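Local coordinates for regulatory protein, TetR family (Rhodobacter sphaeroides 2.4.1, PDB 3BRU) that represses transcription of its own operon, probably by binding two operator sequences in the promoter, at residues F77-I82 with D142-A147; C128-L133 with G150-W155; Q33-A38 with A60-G65. All coordinates share one frame; numbering follows the deposited sequence.

Interaction 1: residues F77-I82 with D142-A147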
loop_
_atom_site.group_PDB
_atom_site.type_symbol
_atom_site.label_atom_id
_atom_site.label_comp_id
_atom_site.label_asym_id
_atom_site.label_seq_id
_atom_site.Cartn_x
_atom_site.Cartn_y
_atom_site.Cartn_z
ATOM N N PHE A 77 2.941 -6.299 22.118
ATOM C CA PHE A 77 2.251 -7.297 21.299
ATOM C C PHE A 77 2.389 -7.120 19.784
ATOM O O PHE A 77 2.808 -8.058 19.079
ATOM C CB PHE A 77 0.772 -7.341 21.683
ATOM C CG PHE A 77 -0.002 -8.447 21.024
ATOM C CD1 PHE A 77 0.430 -9.754 21.078
ATOM C CD2 PHE A 77 -1.185 -8.178 20.355
ATOM C CE1 PHE A 77 -0.304 -10.766 20.512
ATOM C CE2 PHE A 77 -1.904 -9.182 19.767
ATOM C CZ PHE A 77 -1.475 -10.471 19.859
ATOM N N GLY A 78 2.004 -5.952 19.276
ATOM C CA GLY A 78 2.279 -5.588 17.888
ATOM C C GLY A 78 3.716 -5.822 17.405
ATOM O O GLY A 78 3.907 -6.342 16.308
ATOM N N LEU A 79 4.737 -5.454 18.191
ATOM C CA LEU A 79 6.136 -5.743 17.820
ATOM C C LEU A 79 6.497 -7.213 17.802
ATOM O O LEU A 79 7.287 -7.651 16.974
ATOM C CB LEU A 79 7.120 -5.000 18.726
ATOM C CG LEU A 79 7.169 -3.478 18.544
ATOM C CD1 LEU A 79 7.847 -2.834 19.754
ATOM C CD2 LEU A 79 7.897 -3.118 17.268
ATOM N N ALA A 80 5.936 -7.970 18.733
ATOM C CA ALA A 80 6.055 -9.416 18.750
ATOM C C ALA A 80 5.426 -10.028 17.505
ATOM O O ALA A 80 5.927 -11.034 16.999
ATOM C CB ALA A 80 5.389 -10.013 20.021
ATOM N N LEU A 81 4.314 -9.454 17.035
ATOM C CA LEU A 81 3.663 -9.965 15.819
ATOM C C LEU A 81 4.509 -9.723 14.595
ATOM O O LEU A 81 4.541 -10.562 13.733
ATOM C CB LEU A 81 2.253 -9.392 15.596
ATOM C CG LEU A 81 1.206 -9.738 16.643
ATOM C CD1 LEU A 81 -0.050 -8.892 16.411
ATOM C CD2 LEU A 81 0.898 -11.225 16.642
ATOM N N ILE A 82 5.149 -8.560 14.513
ATOM C CA ILE A 82 6.081 -8.278 13.424
ATOM C C ILE A 82 7.258 -9.285 13.443
ATOM O O ILE A 82 7.595 -9.848 12.404
ATOM C CB ILE A 82 6.622 -6.826 13.483
ATOM C CG1 ILE A 82 5.533 -5.806 13.201
ATOM C CG2 ILE A 82 7.786 -6.623 12.517
ATOM C CD1 ILE A 82 5.916 -4.411 13.760
ATOM N N ASP A 142 6.114 5.084 17.744
ATOM C CA ASP A 142 7.259 5.233 16.816
ATOM C C ASP A 142 8.296 4.089 16.721
ATOM O O ASP A 142 9.007 4.014 15.728
ATOM C CB ASP A 142 7.882 6.634 16.809
ATOM C CG ASP A 142 7.399 7.488 15.567
ATOM O OD1 ASP A 142 6.265 8.058 15.607
ATOM O OD2 ASP A 142 8.153 7.585 14.545
ATOM N N ASP A 143 8.325 3.187 17.707
ATOM C CA ASP A 143 9.084 1.900 17.643
ATOM C C ASP A 143 8.864 1.073 16.358
ATOM O O ASP A 143 9.770 0.410 15.851
ATOM C CB ASP A 143 8.668 1.001 18.817
ATOM C CG ASP A 143 9.605 1.109 20.006
ATOM O OD1 ASP A 143 10.429 2.048 20.033
ATOM O OD2 ASP A 143 9.532 0.252 20.926
ATOM N N PHE A 144 7.629 1.111 15.869
ATOM C CA PHE A 144 7.200 0.338 14.726
ATOM C C PHE A 144 7.941 0.724 13.436
ATOM O O PHE A 144 8.226 -0.156 12.633
ATOM C CB PHE A 144 5.687 0.484 14.554
ATOM C CG PHE A 144 4.885 -0.298 15.559
ATOM C CD1 PHE A 144 5.029 -0.076 16.926
ATOM C CD2 PHE A 144 3.984 -1.258 15.150
ATOM C CE1 PHE A 144 4.281 -0.821 17.857
ATOM C CE2 PHE A 144 3.227 -1.982 16.080
ATOM C CZ PHE A 144 3.373 -1.748 17.427
ATOM N N ARG A 145 8.272 2.007 13.256
ATOM C CA ARG A 145 8.917 2.471 12.035
ATOM C C ARG A 145 10.165 1.635 11.653
ATOM O O ARG A 145 10.215 1.040 10.562
ATOM C CB ARG A 145 9.224 3.981 12.100
ATOM C CG ARG A 145 9.371 4.655 10.719
ATOM C CD ARG A 145 9.557 6.231 10.772
ATOM N NE ARG A 145 8.427 6.924 11.424
ATOM C CZ ARG A 145 7.246 7.169 10.849
ATOM N NH1 ARG A 145 6.261 7.773 11.523
ATOM N NH2 ARG A 145 7.029 6.807 9.598
ATOM N N ALA A 146 11.138 1.569 12.554
ATOM C CA ALA A 146 12.373 0.842 12.316
ATOM C C ALA A 146 12.122 -0.661 12.206
ATOM O O ALA A 146 12.803 -1.368 11.439
ATOM C CB ALA A 146 13.369 1.135 13.439
ATOM N N ALA A 147 11.152 -1.160 12.974
ATOM C CA ALA A 147 10.866 -2.581 12.951
ATOM C C ALA A 147 10.267 -2.934 11.591
ATOM O O ALA A 147 10.708 -3.892 10.956
ATOM C CB ALA A 147 9.952 -2.964 14.073
#
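The aromatic part of this contact is the ring of Phe-144, against which helix 74-97 presents Gly-78, Leu-79 and, one turn on, Ile-82. Leu-79 lies over one face, CG 4.0 Å from Phe-144 CE1 and CD2 offset toward the rim. Gly-78 brings its bare backbone up to the ring's far end, CA being 4.0 Å from Phe-144 CZ; with no side chain at this position, the para carbon can rest against the main chain. From the same side of the ring plane, Ile-82 comes in obliquely, its CD1 4.0 Å from Phe-144 CD2. A chi1 of -75° sets Phe-144 CG beside the backbone N, anti to the carbonyl carbon, and Tyr-48 meets the ring edge-to-face.

Such packing is part of the interface between domains in the TetR fold: helix 74-97 leads out of the N-terminal DNA-binding domain, while helix 143-167 belongs to the C-terminal domain. The two segments run almost exactly parallel, at 4°.

The aliphatic contacts are made by Ala-147. Its methyl, small enough to sit between two branched residues, is 3.8 Å from Leu-79 CD2 and also borders Ile-82 CD1 at 4.3 Å.

Charged groups keep to the margin. Leu-79 crosses Asp-143 at about a right angle, its CD1 3.7 Å from Asp-143 OD2, a packing contact only. On the same helical end, Arg-145 NE donates to Asp-142 OD2 at 3.2 Å, a salt bridge whose oxygen lies near the guanidinium plane, while Arg-145 NH2 bonds to the carbonyl of Leu-198 of the second subunit.

Interaction 2: residues C128-L133 with G150-W155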
loop_
_atom_site.group_PDB
_atom_site.type_symbol
_atom_site.label_atom_id
_atom_site.label_comp_id
_atom_site.label_asym_id
_atom_site.label_seq_id
_atom_site.Cartn_x
_atom_site.Cartn_y
_atom_site.Cartn_z
ATOM N N CYS A 128 -0.704 -8.469 3.565
ATOM C CA CYS A 128 0.583 -8.482 4.200
ATOM C C CYS A 128 0.473 -7.699 5.514
ATOM O O CYS A 128 -0.030 -6.578 5.531
ATOM C CB CYS A 128 1.627 -7.873 3.271
ATOM S SG CYS A 128 3.254 -7.961 4.001
ATOM N N LEU A 129 0.938 -8.292 6.604
ATOM C CA LEU A 129 0.985 -7.597 7.891
ATOM C C LEU A 129 1.834 -6.320 7.824
ATOM O O LEU A 129 1.471 -5.285 8.372
ATOM C CB LEU A 129 1.534 -8.520 8.993
ATOM C CG LEU A 129 1.696 -7.790 10.318
ATOM C CD1 LEU A 129 0.333 -7.601 10.924
ATOM C CD2 LEU A 129 2.586 -8.518 11.273
ATOM N N VAL A 130 2.977 -6.427 7.155
ATOM C CA VAL A 130 3.926 -5.344 7.052
ATOM C C VAL A 130 3.403 -4.187 6.207
ATOM O O VAL A 130 3.663 -3.002 6.489
ATOM C CB VAL A 130 5.296 -5.890 6.559
ATOM C CG1 VAL A 130 6.248 -4.754 6.143
ATOM C CG2 VAL A 130 5.905 -6.773 7.652
ATOM N N GLY A 131 2.662 -4.531 5.169
ATOM C CA GLY A 131 2.019 -3.521 4.337
ATOM C C GLY A 131 0.884 -2.872 5.083
ATOM O O GLY A 131 0.760 -1.634 5.051
ATOM N N ASN A 132 0.039 -3.681 5.735
ATOM C CA ASN A 132 -1.063 -3.104 6.544
ATOM C C ASN A 132 -0.551 -2.124 7.585
ATOM O O ASN A 132 -1.094 -1.032 7.711
ATOM C CB ASN A 132 -1.897 -4.154 7.276
ATOM C CG ASN A 132 -2.724 -5.037 6.347
ATOM O OD1 ASN A 132 -2.653 -4.956 5.100
ATOM N ND2 ASN A 132 -3.530 -5.898 6.960
ATOM N N LEU A 133 0.467 -2.509 8.354
ATOM C CA LEU A 133 0.935 -1.642 9.421
ATOM C C LEU A 133 1.703 -0.446 8.851
ATOM O O LEU A 133 1.599 0.682 9.381
ATOM C CB LEU A 133 1.808 -2.394 10.422
ATOM C CG LEU A 133 1.236 -3.558 11.231
ATOM C CD1 LEU A 133 2.277 -4.055 12.219
ATOM C CD2 LEU A 133 -0.026 -3.206 11.960
ATOM N N GLY A 150 12.892 -2.522 8.799
ATOM C CA GLY A 150 13.870 -3.598 8.933
ATOM C C GLY A 150 13.460 -4.848 8.178
ATOM O O GLY A 150 14.280 -5.444 7.459
ATOM N N VAL A 151 12.199 -5.254 8.325
ATOM C CA VAL A 151 11.682 -6.464 7.674
ATOM C C VAL A 151 11.707 -6.328 6.122
ATOM O O VAL A 151 12.173 -7.226 5.408
ATOM C CB VAL A 151 10.254 -6.748 8.162
ATOM C CG1 VAL A 151 9.642 -7.892 7.438
ATOM C CG2 VAL A 151 10.227 -6.999 9.699
ATOM N N LEU A 152 11.217 -5.195 5.622
ATOM C CA LEU A 152 11.198 -4.876 4.198
ATOM C C LEU A 152 12.594 -4.863 3.561
ATOM O O LEU A 152 12.800 -5.364 2.457
ATOM C CB LEU A 152 10.522 -3.506 4.001
ATOM C CG LEU A 152 8.977 -3.453 4.146
ATOM C CD1 LEU A 152 8.434 -1.991 4.306
ATOM C CD2 LEU A 152 8.278 -4.162 2.999
ATOM N N GLU A 153 13.547 -4.254 4.251
ATOM C CA GLU A 153 14.916 -4.247 3.802
ATOM C C GLU A 153 15.505 -5.644 3.775
ATOM O O GLU A 153 16.295 -5.936 2.887
ATOM C CB GLU A 153 15.746 -3.276 4.620
ATOM C CG GLU A 153 15.586 -1.856 4.076
ATOM C CD GLU A 153 16.043 -0.792 5.065
ATOM O OE1 GLU A 153 16.518 -1.179 6.168
ATOM O OE2 GLU A 153 15.914 0.425 4.753
ATOM N N THR A 154 15.111 -6.515 4.695
ATOM C CA THR A 154 15.532 -7.911 4.616
ATOM C C THR A 154 15.035 -8.578 3.347
ATOM O O THR A 154 15.809 -9.236 2.635
ATOM C CB THR A 154 15.069 -8.738 5.858
ATOM O OG1 THR A 154 15.693 -8.182 7.017
ATOM C CG2 THR A 154 15.472 -10.253 5.747
ATOM N N TRP A 155 13.743 -8.410 3.065
ATOM C CA TRP A 155 13.149 -8.958 1.872
ATOM C C TRP A 155 13.851 -8.457 0.607
ATOM O O TRP A 155 14.120 -9.255 -0.327
ATOM C CB TRP A 155 11.680 -8.632 1.845
ATOM C CG TRP A 155 10.885 -9.255 2.966
ATOM C CD1 TRP A 155 11.279 -10.272 3.823
ATOM C CD2 TRP A 155 9.542 -8.927 3.335
ATOM N NE1 TRP A 155 10.261 -10.568 4.707
ATOM C CE2 TRP A 155 9.185 -9.768 4.428
ATOM C CE3 TRP A 155 8.594 -7.998 2.846
ATOM C CZ2 TRP A 155 7.928 -9.694 5.049
ATOM C CZ3 TRP A 155 7.336 -7.932 3.458
ATOM C CH2 TRP A 155 7.015 -8.776 4.545
#
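Gly-150 O, just before the residues of helix 143-167 that meet Val-130 and Cys-128, is gripped twice: Thr-154 N and Thr-154 OG1 (3.1 Å) reach it from opposite faces of its plane, so the hydroxyl donates within its own helix. The contact itself is apolar and centres on Val-130, whose two methyls serve three neighbours. Its CG1 packs tightly on Leu-152, 3.6 Å from CG, as the two side chains slide past each other in opposite directions. Its CG2 lies 3.9 Å from both Val-151 CG1 and Trp-155 CH2, meeting the indole tip to tip. Val-151 CG1 also covers one indole face, offset toward the rim, and Phe-89 and Trp-186 meet the ring too. Cys-128 SG, anti to its backbone N (chi1 -177°), sits at the indole edge, 3.9 Å from Trp-155 CH2, a sulfur-aromatic contact in which the sulfur probably faces the positive rim of the ring. The same sulfur, at the N-cap, accepts a weak bond from Gly-131 N. Crossing at -135°, these segments form the kind of buried helix-helix packing that builds the all-helical C-terminal domain of TetR-family repressors.

Interaction 3: residues Q33-A38 with A60-G65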
loop_
_atom_site.group_PDB
_atom_site.type_symbol
_atom_site.label_atom_id
_atom_site.label_comp_id
_atom_site.label_asym_id
_atom_site.label_seq_id
_atom_site.Cartn_x
_atom_site.Cartn_y
_atom_site.Cartn_z
ATOM N N GLN A 33 0.865 -19.238 21.579
ATOM C CA GLN A 33 0.537 -19.417 20.166
ATOM C C GLN A 33 -0.840 -18.905 19.798
ATOM O O GLN A 33 -0.990 -18.397 18.706
ATOM C CB GLN A 33 0.859 -20.788 19.542
ATOM C CG GLN A 33 -0.141 -21.936 19.567
ATOM C CD GLN A 33 -1.432 -21.828 18.743
ATOM O OE1 GLN A 33 -2.433 -22.372 19.167
ATOM N NE2 GLN A 33 -1.415 -21.186 17.588
ATOM N N SER A 34 -1.824 -19.034 20.686
ATOM C CA SER A 34 -3.183 -18.611 20.391
ATOM C C SER A 34 -3.208 -17.103 20.191
ATOM O O SER A 34 -3.905 -16.611 19.297
ATOM C CB SER A 34 -4.153 -18.951 21.523
ATOM O OG SER A 34 -4.176 -20.329 21.742
ATOM N N LEU A 35 -2.478 -16.383 21.048
ATOM C CA LEU A 35 -2.392 -14.918 21.009
ATOM C C LEU A 35 -1.760 -14.470 19.697
ATOM O O LEU A 35 -2.348 -13.654 18.980
ATOM C CB LEU A 35 -1.637 -14.375 22.212
ATOM C CG LEU A 35 -2.437 -14.446 23.520
ATOM C CD1 LEU A 35 -1.578 -14.031 24.728
ATOM C CD2 LEU A 35 -3.787 -13.673 23.488
ATOM N N ILE A 36 -0.610 -15.055 19.350
ATOM C CA ILE A 36 0.069 -14.721 18.107
ATOM C C ILE A 36 -0.815 -15.008 16.879
ATOM O O ILE A 36 -0.957 -14.138 15.991
ATOM C CB ILE A 36 1.388 -15.460 18.022
ATOM C CG1 ILE A 36 2.331 -14.986 19.146
ATOM C CG2 ILE A 36 1.999 -15.356 16.598
ATOM C CD1 ILE A 36 2.949 -13.585 18.966
ATOM N N ARG A 37 -1.407 -16.210 16.847
ATOM C CA ARG A 37 -2.350 -16.613 15.807
ATOM C C ARG A 37 -3.471 -15.586 15.596
ATOM O O ARG A 37 -3.691 -15.104 14.463
ATOM C CB ARG A 37 -2.991 -17.951 16.141
ATOM C CG ARG A 37 -4.117 -18.319 15.157
ATOM C CD ARG A 37 -3.632 -19.226 14.025
ATOM N NE ARG A 37 -2.334 -18.843 13.453
ATOM C CZ ARG A 37 -2.155 -18.356 12.220
ATOM N NH1 ARG A 37 -3.202 -18.189 11.413
ATOM N NH2 ARG A 37 -0.928 -18.056 11.782
ATOM N N ALA A 38 -4.194 -15.277 16.674
ATOM C CA ALA A 38 -5.266 -14.337 16.621
ATOM C C ALA A 38 -4.743 -12.967 16.202
ATOM O O ALA A 38 -5.426 -12.243 15.516
ATOM C CB ALA A 38 -5.956 -14.260 17.988
ATOM N N ALA A 60 -8.641 -15.583 20.630
ATOM C CA ALA A 60 -7.664 -16.520 21.164
ATOM C C ALA A 60 -8.234 -17.418 22.282
ATOM O O ALA A 60 -7.660 -18.486 22.548
ATOM C CB ALA A 60 -6.445 -15.786 21.648
ATOM N N ARG A 61 -9.360 -16.996 22.900
ATOM C CA ARG A 61 -9.958 -17.688 24.040
ATOM C C ARG A 61 -8.932 -17.876 25.162
ATOM O O ARG A 61 -8.825 -18.958 25.742
ATOM C CB ARG A 61 -10.569 -19.036 23.623
ATOM C CG ARG A 61 -11.618 -18.944 22.513
ATOM C CD ARG A 61 -12.019 -20.326 21.971
ATOM N NE ARG A 61 -12.515 -20.222 20.594
ATOM C CZ ARG A 61 -11.754 -20.361 19.506
ATOM N NH1 ARG A 61 -12.300 -20.229 18.300
ATOM N NH2 ARG A 61 -10.450 -20.634 19.616
ATOM N N VAL A 62 -8.155 -16.820 25.451
ATOM C CA VAL A 62 -7.195 -16.823 26.574
ATOM C C VAL A 62 -7.569 -15.680 27.535
ATOM O O VAL A 62 -8.073 -14.641 27.079
ATOM C CB VAL A 62 -5.688 -16.741 26.162
ATOM C CG1 VAL A 62 -5.429 -17.294 24.748
ATOM C CG2 VAL A 62 -5.179 -15.354 26.277
ATOM N N PRO A 63 -7.430 -15.909 28.870
ATOM C CA PRO A 63 -7.652 -14.830 29.862
ATOM C C PRO A 63 -6.667 -13.632 29.794
ATOM O O PRO A 63 -5.505 -13.779 29.395
ATOM C CB PRO A 63 -7.535 -15.563 31.203
ATOM C CG PRO A 63 -6.774 -16.818 30.902
ATOM C CD PRO A 63 -7.160 -17.210 29.524
ATOM N N LYS A 64 -7.149 -12.463 30.213
ATOM C CA LYS A 64 -6.398 -11.205 30.186
ATOM C C LYS A 64 -5.039 -11.281 30.939
ATOM O O LYS A 64 -4.033 -10.686 30.531
ATOM C CB LYS A 64 -7.286 -10.102 30.772
ATOM C CG LYS A 64 -6.863 -8.689 30.372
ATOM C CD LYS A 64 -7.810 -7.600 30.941
ATOM C CE LYS A 64 -9.045 -7.283 30.000
ATOM N NZ LYS A 64 -8.726 -6.579 28.683
ATOM N N GLY A 65 -5.037 -12.027 32.034
ATOM C CA GLY A 65 -3.842 -12.241 32.812
ATOM C C GLY A 65 -2.762 -12.964 32.036
ATOM O O GLY A 65 -1.580 -12.784 32.341
#
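Ala-60 sits directly against the backbone of Ser-34, its CB 3.6 Å from Ser-34 O. The small methyl of Ala-60 suits so close a meeting with the main chain, the CA atoms of Ala-60 and Ser-34 being 5.0 Å apart. One turn further along helix 31-45, Ala-38 adds a second small contact, its CB 4.0 Å from Ala-60 CB.

Val-62 extends the interface with both of its branches. CG1 touches Ser-34 CB at 3.8 Å, while CG2 presses on Leu-35 CD2 at 3.5 Å. Leu-35 CD2 also reaches Ala-60 CB, at 3.9 Å, so one methyl of the leucine bridges two residues of the opposite segment.

In the next shell, Leu-35 rests on Ile-56 and Leu-57 of helix 53-60, and Ala-38 on Ala-59, which extends the same apolar seam along that helix. The polar end of Ser-34 is turned back along its own helix: with chi1 at -60°, OG lies beside the backbone N and hydrogen-bonds to Leu-30 O. Arg-61, the first residue past helix 53-60, takes a positive phi, and Pro-63 then takes the N-cap of helix 64-70. Between them, Val-62 turns its side chain toward helix 31-45 as an apolar residue of the turn in the predicted helix-turn-helix, whose second helix is the recognition helix in TetR relatives. Lys-64 forms a salt bridge with Asp-54, joining the starts of the motif's two helices.

No hydrogen bond crosses between the segments. Their contact is thus one of apolar fit, consistent with close matching of small and branched groups between the turn and helix 31-45, with the serine hydroxyl satisfied elsewhere.

Overall arrangement
The three contacts follow a path from the DNA-binding end into the body of the repressor. Interaction 3 is buried within the small N-terminal domain, its centre about 22 Å from the centre of the chain; interaction 2 lies deep in the C-terminal domain, its centre about 6 Å from that point; interaction 1 is only partly buried and joins the two. Interactions 1 and 2 share helix 143-167 and touch directly, Ile-82 CG2 lying 3.7 Å from Val-151 CG2. Interactions 1 and 3 meet where Phe-77 and Leu-81 pack on helix 31-45. None has a hydrogen bond across its segments, but alanine and branched aliphatic groups dominate interaction 3, whereas aromatic rings enter the other two and charges border interaction 1.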